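PDB 4XTT: putative potassium transport protein from Staphylococcus aureus 08BA02176, which probably regulates potassium uptake as the KtrA subunit of a Ktr transporter, its RCK C domain binding the second messenger cyclic di-AMP. Local coordinates for residues D13-E24 with E64-D75. Numbering follows the deposited sequence.
Sequences DEHSIVELKATE and EIGDILIMIGHD
Val18 and Met71 form a hydrogen-bonded antiparallel pair, Val18 N to Met71 O and Met71 N to Val18 O both 2.9 Å; Leu20 and Leu69 repeat the pattern, and Ala22 N to Asp67 O extends the ladder. Regular, largely buried packing lies along this middle, where Leu69 to Ile72 are buried. Met71, bent at its last torsion (chi3 -52°), brings CE to 4.0 Å from Leu20 CB. On the other face, Ile17 sets CG1 3.7 Å from Ile72 CG1, while its CG2, anti to the backbone N, meets Ile70 CG2. Where the chain turns at Gly73 the ladder slackens: Ser16 N to Gly73 O is weak. Asp75 takes over, its N bonding Glu14 O. Glu14 O also lies 3.8 Å above the centre of the His74 ring, whose ND1 caps Asn76 N at the start of helix 75-83. Both ends meet solvent, at Asp13 and Glu14 and at Lys21, Ile65 and poorly ordered Glu24, which crosses Ile65. Strand 15-21 is an edge strand of this RCK C-domain sheet within the chain, and 68-72 pairs on with 43-49. Helix 75-83 covers Ser16, Val18, Leu20 and Met71; across the sheet, Leu9 of helix 3-11 meets Ile17 and Ile72, and Tyr8 of the second subunit packs on Ile17.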
loop_
_atom_site.group_PDB
_atom_site.type_symbol
_atom_site.label_atom_id
_atom_site.label_comp_id
_atom_site.label_asym_id
_atom_site.label_seq_id
_atom_site.Cartn_x
_atom_site.Cartn_y
_atom_site.Cartn_z
ATOM N N ASP A 13 7.344 10.866 -12.726
ATOM C CA ASP A 13 6.407 11.338 -13.735
ATOM C C ASP A 13 5.617 10.167 -14.333
ATOM O O ASP A 13 4.863 10.335 -15.290
ATOM C CB ASP A 13 7.149 12.118 -14.827
ATOM C CG ASP A 13 6.214 12.972 -15.679
ATOM O OD1 ASP A 13 5.155 13.396 -15.162
ATOM O OD2 ASP A 13 6.539 13.229 -16.859
ATOM N N GLU A 14 5.806 8.976 -13.772
ATOM C CA GLU A 14 5.088 7.789 -14.238
ATOM C C GLU A 14 4.350 7.058 -13.106
ATOM O O GLU A 14 3.582 6.122 -13.344
ATOM C CB GLU A 14 6.050 6.851 -14.960
ATOM C CG GLU A 14 6.465 7.403 -16.318
ATOM C CD GLU A 14 7.306 6.442 -17.127
ATOM O OE1 GLU A 14 8.472 6.789 -17.414
ATOM O OE2 GLU A 14 6.811 5.341 -17.463
ATOM N N HIS A 15 4.596 7.494 -11.875
ATOM C CA HIS A 15 3.945 6.935 -10.696
ATOM C C HIS A 15 3.220 8.046 -9.956
ATOM O O HIS A 15 3.630 9.209 -9.998
ATOM C CB HIS A 15 4.952 6.277 -9.752
ATOM C CG HIS A 15 5.823 5.244 -10.399
ATOM N ND1 HIS A 15 7.053 4.894 -9.895
ATOM C CD2 HIS A 15 5.630 4.471 -11.494
ATOM C CE1 HIS A 15 7.589 3.953 -10.656
ATOM N NE2 HIS A 15 6.745 3.682 -11.632
ATOM N N SER A 16 2.130 7.682 -9.289
ATOM C CA SER A 16 1.224 8.669 -8.705
ATOM C C SER A 16 0.232 8.037 -7.726
ATOM O O SER A 16 -0.060 6.845 -7.822
ATOM C CB SER A 16 0.483 9.428 -9.811
ATOM O OG SER A 16 -0.195 8.542 -10.677
ATOM N N ILE A 17 -0.209 8.818 -6.740
ATOM C CA ILE A 17 -1.292 8.387 -5.856
ATOM C C ILE A 17 -2.613 8.969 -6.324
ATOM O O ILE A 17 -2.738 10.164 -6.572
ATOM C CB ILE A 17 -1.079 8.794 -4.388
ATOM C CG1 ILE A 17 -0.004 7.932 -3.749
ATOM C CG2 ILE A 17 -2.325 8.531 -3.572
ATOM C CD1 ILE A 17 0.127 8.146 -2.247
ATOM N N VAL A 18 -3.588 8.088 -6.481
ATOM C CA VAL A 18 -4.865 8.447 -7.055
ATOM C C VAL A 18 -5.966 7.952 -6.139
ATOM O O VAL A 18 -5.866 6.875 -5.549
ATOM C CB VAL A 18 -5.039 7.850 -8.472
ATOM C CG1 VAL A 18 -6.450 8.076 -8.985
ATOM C CG2 VAL A 18 -4.007 8.449 -9.430
ATOM N N GLU A 19 -6.993 8.767 -5.973
ATOM C CA GLU A 19 -8.201 8.343 -5.290
ATOM C C GLU A 19 -9.274 7.880 -6.267
ATOM O O GLU A 19 -9.445 8.458 -7.339
ATOM C CB GLU A 19 -8.723 9.465 -4.405
ATOM C CG GLU A 19 -8.058 9.499 -3.048
ATOM C CD GLU A 19 -8.503 10.680 -2.227
ATOM O OE1 GLU A 19 -9.595 11.218 -2.511
ATOM O OE2 GLU A 19 -7.781 11.036 -1.271
ATOM N N LEU A 20 -10.006 6.842 -5.887
ATOM C CA LEU A 20 -11.065 6.322 -6.740
ATOM C C LEU A 20 -12.288 5.964 -5.904
ATOM O O LEU A 20 -12.225 5.111 -5.020
ATOM C CB LEU A 20 -10.584 5.094 -7.512
ATOM C CG LEU A 20 -11.643 4.497 -8.435
ATOM C CD1 LEU A 20 -11.974 5.490 -9.535
ATOM C CD2 LEU A 20 -11.192 3.172 -9.018
ATOM N N LYS A 21 -13.408 6.611 -6.210
ATOM C CA LYS A 21 -14.627 6.440 -5.434
ATOM C C LYS A 21 -15.353 5.189 -5.904
ATOM O O LYS A 21 -15.441 4.928 -7.105
ATOM C CB LYS A 21 -15.514 7.682 -5.563
ATOM C CG LYS A 21 -16.817 7.642 -4.762
ATOM C CD LYS A 21 -17.221 9.043 -4.300
ATOM C CE LYS A 21 -16.896 10.092 -5.360
ATOM N NZ LYS A 21 -17.071 11.492 -4.882
ATOM N N ALA A 22 -15.859 4.409 -4.956
ATOM C CA ALA A 22 -16.481 3.135 -5.285
ATOM C C ALA A 22 -17.855 3.314 -5.924
ATOM O O ALA A 22 -18.726 3.999 -5.382
ATOM C CB ALA A 22 -16.593 2.274 -4.043
ATOM N N THR A 23 -18.038 2.676 -7.077
ATOM C CA THR A 23 -19.308 2.703 -7.794
ATOM C C THR A 23 -20.131 1.475 -7.420
ATOM O O THR A 23 -19.593 0.521 -6.854
ATOM C CB THR A 23 -19.094 2.729 -9.316
ATOM O OG1 THR A 23 -20.360 2.688 -9.986
ATOM C CG2 THR A 23 -18.267 1.531 -9.745
ATOM N N GLU A 24 -21.419 1.490 -7.757
ATOM C CA GLU A 24 -22.295 0.354 -7.483
ATOM C C GLU A 24 -21.744 -0.907 -8.136
ATOM O O GLU A 24 -21.835 -2.003 -7.576
ATOM C CB GLU A 24 -23.714 0.630 -7.978
ATOM C CG GLU A 24 -24.413 1.761 -7.244
ATOM C CD GLU A 24 -24.704 1.424 -5.792
ATOM O OE1 GLU A 24 -24.763 0.222 -5.451
ATOM O OE2 GLU A 24 -24.861 2.367 -4.988
ATOM N N GLU A 64 -18.254 -0.610 0.187
ATOM C CA GLU A 64 -19.541 0.063 0.271
ATOM C C GLU A 64 -19.539 1.291 -0.618
ATOM O O GLU A 64 -18.482 1.762 -1.044
ATOM C CB GLU A 64 -19.850 0.438 1.722
ATOM C CG GLU A 64 -19.761 -0.751 2.673
ATOM C CD GLU A 64 -20.073 -0.391 4.108
ATOM O OE1 GLU A 64 -19.944 0.799 4.466
ATOM O OE2 GLU A 64 -20.452 -1.300 4.879
ATOM N N ILE A 65 -20.730 1.804 -0.896
ATOM C CA ILE A 65 -20.874 2.977 -1.741
ATOM C C ILE A 65 -20.229 4.193 -1.072
ATOM O O ILE A 65 -20.406 4.438 0.124
ATOM C CB ILE A 65 -22.362 3.265 -2.042
ATOM C CG1 ILE A 65 -23.131 1.961 -2.291
ATOM C CG2 ILE A 65 -22.499 4.190 -3.230
ATOM C CD1 ILE A 65 -23.895 1.434 -1.077
ATOM N N GLY A 66 -19.453 4.940 -1.847
ATOM C CA GLY A 66 -18.808 6.135 -1.342
ATOM C C GLY A 66 -17.421 5.900 -0.782
ATOM O O GLY A 66 -16.721 6.858 -0.440
ATOM N N ASP A 67 -17.023 4.633 -0.683
ATOM C CA ASP A 67 -15.668 4.287 -0.263
ATOM C C ASP A 67 -14.650 4.815 -1.252
ATOM O O ASP A 67 -14.755 4.582 -2.455
ATOM C CB ASP A 67 -15.503 2.775 -0.115
ATOM C CG ASP A 67 -16.056 2.249 1.187
ATOM O OD1 ASP A 67 -16.180 3.039 2.147
ATOM O OD2 ASP A 67 -16.374 1.045 1.245
ATOM N N ILE A 68 -13.676 5.549 -0.737
ATOM C CA ILE A 68 -12.617 6.093 -1.565
ATOM C C ILE A 68 -11.346 5.260 -1.424
ATOM O O ILE A 68 -10.710 5.261 -0.368
ATOM C CB ILE A 68 -12.338 7.567 -1.211
ATOM C CG1 ILE A 68 -13.601 8.405 -1.438
ATOM C CG2 ILE A 68 -11.197 8.111 -2.059
ATOM C CD1 ILE A 68 -13.492 9.827 -0.958
ATOM N N LEU A 69 -10.989 4.528 -2.475
ATOM C CA LEU A 69 -9.762 3.744 -2.442
ATOM C C LEU A 69 -8.582 4.662 -2.716
ATOM O O LEU A 69 -8.568 5.391 -3.707
ATOM C CB LEU A 69 -9.787 2.595 -3.462
ATOM C CG LEU A 69 -11.013 1.679 -3.479
ATOM C CD1 LEU A 69 -10.768 0.483 -4.371
ATOM C CD2 LEU A 69 -11.390 1.223 -2.080
ATOM N N ILE A 70 -7.593 4.633 -1.832
ATOM C CA ILE A 70 -6.390 5.416 -2.049
ATOM C C ILE A 70 -5.319 4.494 -2.636
ATOM O O ILE A 70 -4.787 3.609 -1.955
ATOM C CB ILE A 70 -5.906 6.072 -0.747
ATOM C CG1 ILE A 70 -7.067 6.804 -0.073
ATOM C CG2 ILE A 70 -4.763 7.021 -1.026
ATOM C CD1 ILE A 70 -6.691 7.510 1.209
ATOM N N MET A 71 -4.996 4.711 -3.905
ATOM C CA MET A 71 -4.173 3.757 -4.629
ATOM C C MET A 71 -2.834 4.349 -5.012
ATOM O O MET A 71 -2.718 5.545 -5.291
ATOM C CB MET A 71 -4.890 3.284 -5.886
ATOM C CG MET A 71 -6.292 2.794 -5.658
ATOM S SD MET A 71 -7.079 2.381 -7.221
ATOM C CE MET A 71 -6.775 3.897 -8.122
ATOM N N ILE A 72 -1.828 3.489 -5.061
ATOM C CA ILE A 72 -0.503 3.901 -5.475
ATOM C C ILE A 72 0.069 2.844 -6.416
ATOM O O ILE A 72 -0.040 1.644 -6.158
ATOM C CB ILE A 72 0.387 4.141 -4.236
ATOM C CG1 ILE A 72 1.725 4.752 -4.623
ATOM C CG2 ILE A 72 0.587 2.860 -3.439
ATOM C CD1 ILE A 72 2.520 5.179 -3.414
ATOM N N GLY A 73 0.648 3.296 -7.524
ATOM C CA GLY A 73 1.176 2.401 -8.539
ATOM C C GLY A 73 1.577 3.133 -9.811
ATOM O O GLY A 73 1.545 4.366 -9.877
ATOM N N HIS A 74 1.977 2.368 -10.820
ATOM C CA HIS A 74 2.360 2.927 -12.110
ATOM C C HIS A 74 1.136 3.497 -12.818
ATOM O O HIS A 74 0.046 2.934 -12.714
ATOM C CB HIS A 74 3.035 1.849 -12.965
ATOM C CG HIS A 74 3.755 2.380 -14.162
ATOM N ND1 HIS A 74 3.106 2.710 -15.336
ATOM C CD2 HIS A 74 5.067 2.627 -14.378
ATOM C CE1 HIS A 74 3.989 3.141 -16.216
ATOM N NE2 HIS A 74 5.188 3.103 -15.662
ATOM N N ASP A 75 1.322 4.589 -13.557
ATOM C CA ASP A 75 0.194 5.278 -14.195
ATOM C C ASP A 75 -0.563 4.402 -15.182
ATOM O O ASP A 75 -1.784 4.487 -15.284
ATOM C CB ASP A 75 0.671 6.524 -14.940
ATOM C CG ASP A 75 1.010 7.663 -14.017
ATOM O OD1 ASP A 75 0.667 7.585 -12.819
ATOM O OD2 ASP A 75 1.617 8.644 -14.500
#